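Local coordinates for superoxide dismutase (Clostridium difficile, PDB 3TJT), which probably converts superoxide radicals to hydrogen peroxide and molecular oxygen at an iron centre, as a member of the iron/manganese superoxide dismutase family, at residues Y83-I91 / P162-H171. Numbering follows the deposited sequence.
With FE (Fe (III) ion), chain B.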
ATOM      1  N   TYR A  83     -16.198  -2.057  -5.351  1.00 15.65           N
ATOM      2  CA  TYR A  83     -17.060  -2.604  -4.314  1.00 16.74           C
ATOM      3  C   TYR A  83     -16.673  -2.061  -2.941  1.00 20.10           C
ATOM      4  O   TYR A  83     -17.531  -1.614  -2.173  1.00 17.62           O
ATOM      5  CB  TYR A  83     -16.995  -4.135  -4.297  1.00 20.00           C
ATOM      6  CG  TYR A  83     -17.944  -4.725  -3.281  1.00 21.81           C
ATOM      7  CD1 TYR A  83     -19.269  -4.964  -3.611  1.00 27.33           C
ATOM      8  CD2 TYR A  83     -17.524  -5.011  -1.990  1.00 21.51           C
ATOM      9  CE1 TYR A  83     -20.150  -5.486  -2.687  1.00 32.94           C
ATOM     10  CE2 TYR A  83     -18.405  -5.527  -1.054  1.00 26.29           C
ATOM     11  CZ  TYR A  83     -19.713  -5.766  -1.415  1.00 33.48           C
ATOM     12  OH  TYR A  83     -20.593  -6.281  -0.492  1.00 38.46           O
ATOM     13  N   ASN A  84     -15.379  -2.112  -2.628  1.00 17.32           N
ATOM     14  CA  ASN A  84     -14.911  -1.739  -1.304  1.00 15.65           C
ATOM     15  C   ASN A  84     -15.198  -0.267  -0.984  1.00 16.70           C
ATOM     16  O   ASN A  84     -15.559   0.073   0.140  1.00 16.33           O
ATOM     17  CB  ASN A  84     -13.410  -2.031  -1.141  1.00 15.18           C
ATOM     18  CG  ASN A  84     -13.090  -3.520  -1.113  1.00 17.31           C
ATOM     19  OD1 ASN A  84     -13.971  -4.364  -0.912  1.00 17.20           O
ATOM     20  ND2 ASN A  84     -11.810  -3.852  -1.307  1.00 15.67           N
ATOM     21  N   HIS A  85     -15.017   0.608  -1.965  1.00 17.49           N
ATOM     22  CA  HIS A  85     -15.219   2.029  -1.709  1.00 16.86           C
ATOM     23  C   HIS A  85     -16.693   2.378  -1.591  1.00 18.29           C
ATOM     24  O   HIS A  85     -17.072   3.168  -0.728  1.00 17.74           O
ATOM     25  CB  HIS A  85     -14.500   2.885  -2.755  1.00 16.82           C
ATOM     26  CG  HIS A  85     -13.023   2.912  -2.542  1.00 17.27           C
ATOM     27  ND1 HIS A  85     -12.190   1.916  -3.010  1.00 17.09           N
ATOM     28  CD2 HIS A  85     -12.240   3.758  -1.831  1.00 19.06           C
ATOM     29  CE1 HIS A  85     -10.948   2.173  -2.632  1.00 19.47           C
ATOM     30  NE2 HIS A  85     -10.953   3.282  -1.912  1.00 19.72           N
ATOM     31  N   LYS A  86     -17.527   1.791  -2.441  1.00 18.21           N
ATOM     32  CA  LYS A  86     -18.964   2.004  -2.294  1.00 19.19           C
ATOM     33  C   LYS A  86     -19.376   1.601  -0.881  1.00 18.84           C
ATOM     34  O   LYS A  86     -20.080   2.346  -0.186  1.00 17.88           O
ATOM     35  CB  LYS A  86     -19.769   1.212  -3.332  1.00 19.79           C
ATOM     36  CG  LYS A  86     -21.273   1.515  -3.248  1.00 24.27           C
ATOM     37  CD  LYS A  86     -22.128   0.479  -3.973  1.00 30.93           C
ATOM     38  CE  LYS A  86     -21.770   0.374  -5.431  1.00 38.84           C
ATOM     39  NZ  LYS A  86     -22.654  -0.591  -6.156  1.00 46.33           N
ATOM     40  N   PHE A  87     -18.914   0.430  -0.451  1.00 17.13           N
ATOM     41  CA  PHE A  87     -19.207  -0.087   0.883  1.00 17.14           C
ATOM     42  C   PHE A  87     -18.695   0.853   1.976  1.00 18.80           C
ATOM     43  O   PHE A  87     -19.404   1.159   2.938  1.00 17.79           O
ATOM     44  CB  PHE A  87     -18.577  -1.486   1.057  1.00 17.66           C
ATOM     45  CG  PHE A  87     -18.824  -2.096   2.399  1.00 19.82           C
ATOM     46  CD1 PHE A  87     -19.892  -2.961   2.595  1.00 20.78           C
ATOM     47  CD2 PHE A  87     -18.006  -1.801   3.472  1.00 18.57           C
ATOM     48  CE1 PHE A  87     -20.124  -3.522   3.829  1.00 20.47           C
ATOM     49  CE2 PHE A  87     -18.245  -2.355   4.722  1.00 20.85           C
ATOM     50  CZ  PHE A  87     -19.304  -3.213   4.900  1.00 20.34           C
ATOM     51  N   PHE A  88     -17.456   1.304   1.819  1.00 16.45           N
ATOM     52  CA  PHE A  88     -16.809   2.158   2.813  1.00 15.33           C
ATOM     53  C   PHE A  88     -17.543   3.496   3.008  1.00 15.21           C
ATOM     54  O   PHE A  88     -17.788   3.917   4.142  1.00 17.86           O
ATOM     55  CB  PHE A  88     -15.351   2.394   2.402  1.00 17.34           C
ATOM     56  CG  PHE A  88     -14.547   3.177   3.398  1.00 14.99           C
ATOM     57  CD1 PHE A  88     -14.412   2.739   4.706  1.00 15.05           C
ATOM     58  CD2 PHE A  88     -13.895   4.343   3.011  1.00 16.97           C
ATOM     59  CE1 PHE A  88     -13.653   3.455   5.634  1.00 16.31           C
ATOM     60  CE2 PHE A  88     -13.135   5.071   3.932  1.00 18.47           C
ATOM     61  CZ  PHE A  88     -13.007   4.622   5.236  1.00 16.45           C
ATOM     62  N   PHE A  89     -17.873   4.172   1.916  1.00 17.55           N
ATOM     63  CA  PHE A  89     -18.563   5.452   2.067  1.00 17.21           C
ATOM     64  C   PHE A  89     -19.960   5.235   2.659  1.00 20.37           C
ATOM     65  O   PHE A  89     -20.433   6.062   3.431  1.00 19.21           O
ATOM     66  CB  PHE A  89     -18.584   6.231   0.755  1.00 16.28           C
ATOM     67  CG  PHE A  89     -17.201   6.573   0.243  1.00 16.66           C
ATOM     68  CD1 PHE A  89     -16.261   7.148   1.098  1.00 18.16           C
ATOM     69  CD2 PHE A  89     -16.838   6.312  -1.065  1.00 17.86           C
ATOM     70  CE1 PHE A  89     -14.979   7.456   0.645  1.00 19.22           C
ATOM     71  CE2 PHE A  89     -15.558   6.628  -1.530  1.00 16.17           C
ATOM     72  CZ  PHE A  89     -14.630   7.193  -0.672  1.00 15.59           C
ATOM     73  N   ASP A  90     -20.585   4.099   2.342  1.00 18.49           N
ATOM     74  CA  ASP A  90     -21.896   3.772   2.926  1.00 21.83           C
ATOM     75  C   ASP A  90     -21.845   3.456   4.422  1.00 23.74           C
ATOM     76  O   ASP A  90     -22.843   3.620   5.139  1.00 22.27           O
ATOM     77  CB  ASP A  90     -22.553   2.599   2.175  1.00 20.73           C
ATOM     78  CG  ASP A  90     -23.251   3.030   0.903  1.00 25.87           C
ATOM     79  OD1 ASP A  90     -23.410   4.249   0.675  1.00 23.55           O
ATOM     80  OD2 ASP A  90     -23.641   2.139   0.119  1.00 25.76           O
ATOM     81  N   ILE A  91     -20.691   3.007   4.909  1.00 18.29           N
ATOM     82  CA  ILE A  91     -20.592   2.543   6.287  1.00 17.30           C
ATOM     83  C   ILE A  91     -20.159   3.670   7.240  1.00 16.85           C
ATOM     84  O   ILE A  91     -19.929   3.449   8.428  1.00 18.63           O
ATOM     85  CB  ILE A  91     -19.664   1.303   6.417  1.00 17.15           C
ATOM     86  CG1 ILE A  91     -20.063   0.445   7.622  1.00 18.90           C
ATOM     87  CG2 ILE A  91     -18.190   1.711   6.513  1.00 18.77           C
ATOM     88  CD1 ILE A  91     -21.522  -0.009   7.574  1.00 18.36           C
ATOM     89  N   PRO A 162     -19.169  -8.693   4.570  1.00 19.88           N
ATOM     90  CA  PRO A 162     -18.654  -7.537   5.314  1.00 17.49           C
ATOM     91  C   PRO A 162     -19.775  -6.830   6.066  1.00 16.07           C
ATOM     92  O   PRO A 162     -20.832  -6.569   5.491  1.00 19.88           O
ATOM     93  CB  PRO A 162     -18.111  -6.609   4.218  1.00 19.32           C
ATOM     94  CG  PRO A 162     -18.081  -7.409   2.972  1.00 30.50           C
ATOM     95  CD  PRO A 162     -19.098  -8.500   3.115  1.00 23.90           C
ATOM     96  N   ILE A 163     -19.525  -6.517   7.332  1.00 17.88           N
ATOM     97  CA  ILE A 163     -20.487  -5.829   8.185  1.00 18.50           C
ATOM     98  C   ILE A 163     -20.041  -4.375   8.387  1.00 18.14           C
ATOM     99  O   ILE A 163     -20.794  -3.446   8.111  1.00 17.67           O
ATOM    100  CB  ILE A 163     -20.628  -6.544   9.534  1.00 18.15           C
ATOM    101  CG1 ILE A 163     -21.022  -8.014   9.307  1.00 20.82           C
ATOM    102  CG2 ILE A 163     -21.667  -5.834  10.426  1.00 18.67           C
ATOM    103  CD1 ILE A 163     -22.271  -8.189   8.451  1.00 20.33           C
ATOM    104  N   ILE A 164     -18.818  -4.185   8.880  1.00 19.03           N
ATOM    105  CA  ILE A 164     -18.139  -2.892   8.718  1.00 16.54           C
ATOM    106  C   ILE A 164     -16.737  -3.139   8.147  1.00 17.66           C
ATOM    107  O   ILE A 164     -16.229  -4.260   8.181  1.00 16.94           O
ATOM    108  CB  ILE A 164     -18.042  -2.070  10.035  1.00 19.43           C
ATOM    109  CG1 ILE A 164     -16.984  -2.644  10.982  1.00 19.31           C
ATOM    110  CG2 ILE A 164     -19.426  -1.932  10.710  1.00 17.63           C
ATOM    111  CD1 ILE A 164     -16.720  -1.782  12.225  1.00 20.40           C
ATOM    112  N   GLY A 165     -16.113  -2.100   7.614  1.00 16.55           N
ATOM    113  CA  GLY A 165     -14.770  -2.248   7.075  1.00 16.77           C
ATOM    114  C   GLY A 165     -14.073  -0.906   7.050  1.00 18.40           C
ATOM    115  O   GLY A 165     -14.733   0.113   6.857  1.00 17.12           O
ATOM    116  N   LEU A 166     -12.754  -0.915   7.243  1.00 17.61           N
ATOM    117  CA  LEU A 166     -11.949   0.308   7.306  1.00 16.38           C
ATOM    118  C   LEU A 166     -10.804   0.246   6.303  1.00 17.84           C
ATOM    119  O   LEU A 166      -9.997  -0.692   6.308  1.00 18.64           O
ATOM    120  CB  LEU A 166     -11.385   0.500   8.719  1.00 14.45           C
ATOM    121  CG  LEU A 166     -10.416   1.677   8.936  1.00 14.89           C
ATOM    122  CD1 LEU A 166     -11.060   3.010   8.548  1.00 16.63           C
ATOM    123  CD2 LEU A 166      -9.922   1.689  10.384  1.00 15.74           C
ATOM    124  N   ASP A 167     -10.749   1.258   5.450  1.00 14.36           N
ATOM    125  CA  ASP A 167      -9.690   1.429   4.458  1.00 16.76           C
ATOM    126  C   ASP A 167      -8.426   1.915   5.160  1.00 17.28           C
ATOM    127  O   ASP A 167      -8.424   2.991   5.755  1.00 16.16           O
ATOM    128  CB  ASP A 167     -10.167   2.459   3.427  1.00 15.47           C
ATOM    129  CG  ASP A 167      -9.254   2.583   2.226  1.00 16.33           C
ATOM    130  OD1 ASP A 167      -8.156   1.978   2.213  1.00 16.21           O
ATOM    131  OD2 ASP A 167      -9.639   3.291   1.264  1.00 16.74           O
ATOM    132  N   VAL A 168      -7.349   1.131   5.110  1.00 16.89           N
ATOM    133  CA  VAL A 168      -6.079   1.601   5.675  1.00 13.54           C
ATOM    134  C   VAL A 168      -4.972   1.768   4.634  1.00 13.01           C
ATOM    135  O   VAL A 168      -3.789   1.787   4.981  1.00 17.29           O
ATOM    136  CB  VAL A 168      -5.576   0.761   6.893  1.00 18.01           C
ATOM    137  CG1 VAL A 168      -6.505   0.940   8.093  1.00 17.19           C
ATOM    138  CG2 VAL A 168      -5.434  -0.717   6.534  1.00 17.30           C
ATOM    139  N   TRP A 169      -5.354   1.899   3.369  1.00 13.48           N
ATOM    140  CA  TRP A 169      -4.435   2.413   2.356  1.00 13.83           C
ATOM    141  C   TRP A 169      -4.010   3.785   2.850  1.00 17.77           C
ATOM    142  O   TRP A 169      -4.805   4.503   3.472  1.00 14.86           O
ATOM    143  CB  TRP A 169      -5.130   2.584   1.011  1.00 14.06           C
ATOM    144  CG  TRP A 169      -5.334   1.318   0.215  1.00 16.55           C
ATOM    145  CD1 TRP A 169      -6.007   0.191   0.611  1.00 16.04           C
ATOM    146  CD2 TRP A 169      -4.887   1.071  -1.121  1.00 15.39           C
ATOM    147  NE1 TRP A 169      -5.997  -0.743  -0.402  1.00 14.14           N
ATOM    148  CE2 TRP A 169      -5.326  -0.225  -1.479  1.00 14.14           C
ATOM    149  CE3 TRP A 169      -4.165   1.821  -2.056  1.00 15.05           C
ATOM    150  CZ2 TRP A 169      -5.057  -0.787  -2.730  1.00 15.51           C
ATOM    151  CZ3 TRP A 169      -3.902   1.263  -3.310  1.00 16.07           C
ATOM    152  CH2 TRP A 169      -4.347  -0.030  -3.632  1.00 17.23           C
ATOM    153  N   GLU A 170      -2.776   4.175   2.565  1.00 13.53           N
ATOM    154  CA  GLU A 170      -2.319   5.473   3.037  1.00 16.11           C
ATOM    155  C   GLU A 170      -3.101   6.648   2.434  1.00 13.20           C
ATOM    156  O   GLU A 170      -3.227   7.690   3.082  1.00 16.58           O
ATOM    157  CB  GLU A 170      -0.798   5.607   2.853  1.00 15.25           C
ATOM    158  CG  GLU A 170      -0.047   4.752   3.871  1.00 14.74           C
ATOM    159  CD  GLU A 170       1.448   4.630   3.593  1.00 15.84           C
ATOM    160  OE1 GLU A 170       1.854   4.647   2.409  1.00 15.97           O
ATOM    161  OE2 GLU A 170       2.199   4.514   4.578  1.00 17.98           O
ATOM    162  N   HIS A 171      -3.649   6.494   1.232  1.00 14.65           N
ATOM    163  CA  HIS A 171      -4.438   7.600   0.676  1.00 15.90           C
ATOM    164  C   HIS A 171      -5.633   7.950   1.560  1.00 18.74           C
ATOM    165  O   HIS A 171      -6.153   9.066   1.504  1.00 16.76           O
ATOM    166  CB  HIS A 171      -4.855   7.397  -0.793  1.00 14.73           C
ATOM    167  CG  HIS A 171      -5.760   6.221  -1.030  1.00 16.41           C
ATOM    168  ND1 HIS A 171      -5.415   5.182  -1.868  1.00 17.98           N
ATOM    169  CD2 HIS A 171      -6.996   5.932  -0.559  1.00 21.60           C
ATOM    170  CE1 HIS A 171      -6.404   4.300  -1.901  1.00 18.69           C
ATOM    171  NE2 HIS A 171      -7.369   4.729  -1.109  1.00 17.99           N
TER
HETATM  172 FE    FE B   1      -9.296   3.857  -0.532  1.00 25.18          FE
HETATM  173  O   HOH W   1      -8.348   1.847  -0.732  1.00 16.43           O
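H85, D167 and H171 meet at one iron(III) ion, and this shared metal is the polar link between residues 83-91 and residues 162-171: no hydrogen bond joins the two segments. H85 NE2 binds the iron at 2.2 Å. D167 OD2 lies closer to the metal, at 1.9 Å. The imidazole of H85 and the carboxylate of D167 have their planes 81° apart. H171 NE2 and a water add two further ligands, and H30 completes the site, a protein ligand set characteristic of iron/manganese superoxide dismutases. Second-shell bonds steady these groups. G81 O accepts from H85 ND1, E170 OE2 of the second subunit is hydrogen-bonded to H171 ND1, and D167 OD1 closes an Asx turn by accepting from W169 N at 3.0 Å, which, together with the OD2-iron bond, helps to hold the carboxylate's rotation.

Behind the metal the packing is aromatic. With CG anti to its backbone N (chi1 -176°), F88 reaches from the helix to the strand and offers one ring face to D167 CB, a CH-pi contact 4.0 Å from the ring centroid. Its edge meets G165 O, CD1 lying 3.4 Å away; that carbonyl is buried without a hydrogen-bonding partner. F87, extended likewise, brings the far end of its ring to the backbone, CE2 standing 3.6 Å from G165 N while CZ rests against P162 CB. Where the helix ends, I91 CG1 packs crosswise on I164 CG2.

The 83-90 part of helix 72-90, from the alpha-hairpin region, thus crosses the 165-167 part of strand 161-167, an outermost strand, within this chain, of the three-stranded antiparallel sheet, at -110°. Helix 181-188 also packs on this junction, Y184 touching F88 and L166, while strand 132-138 pairs alongside, its W133 touching D167.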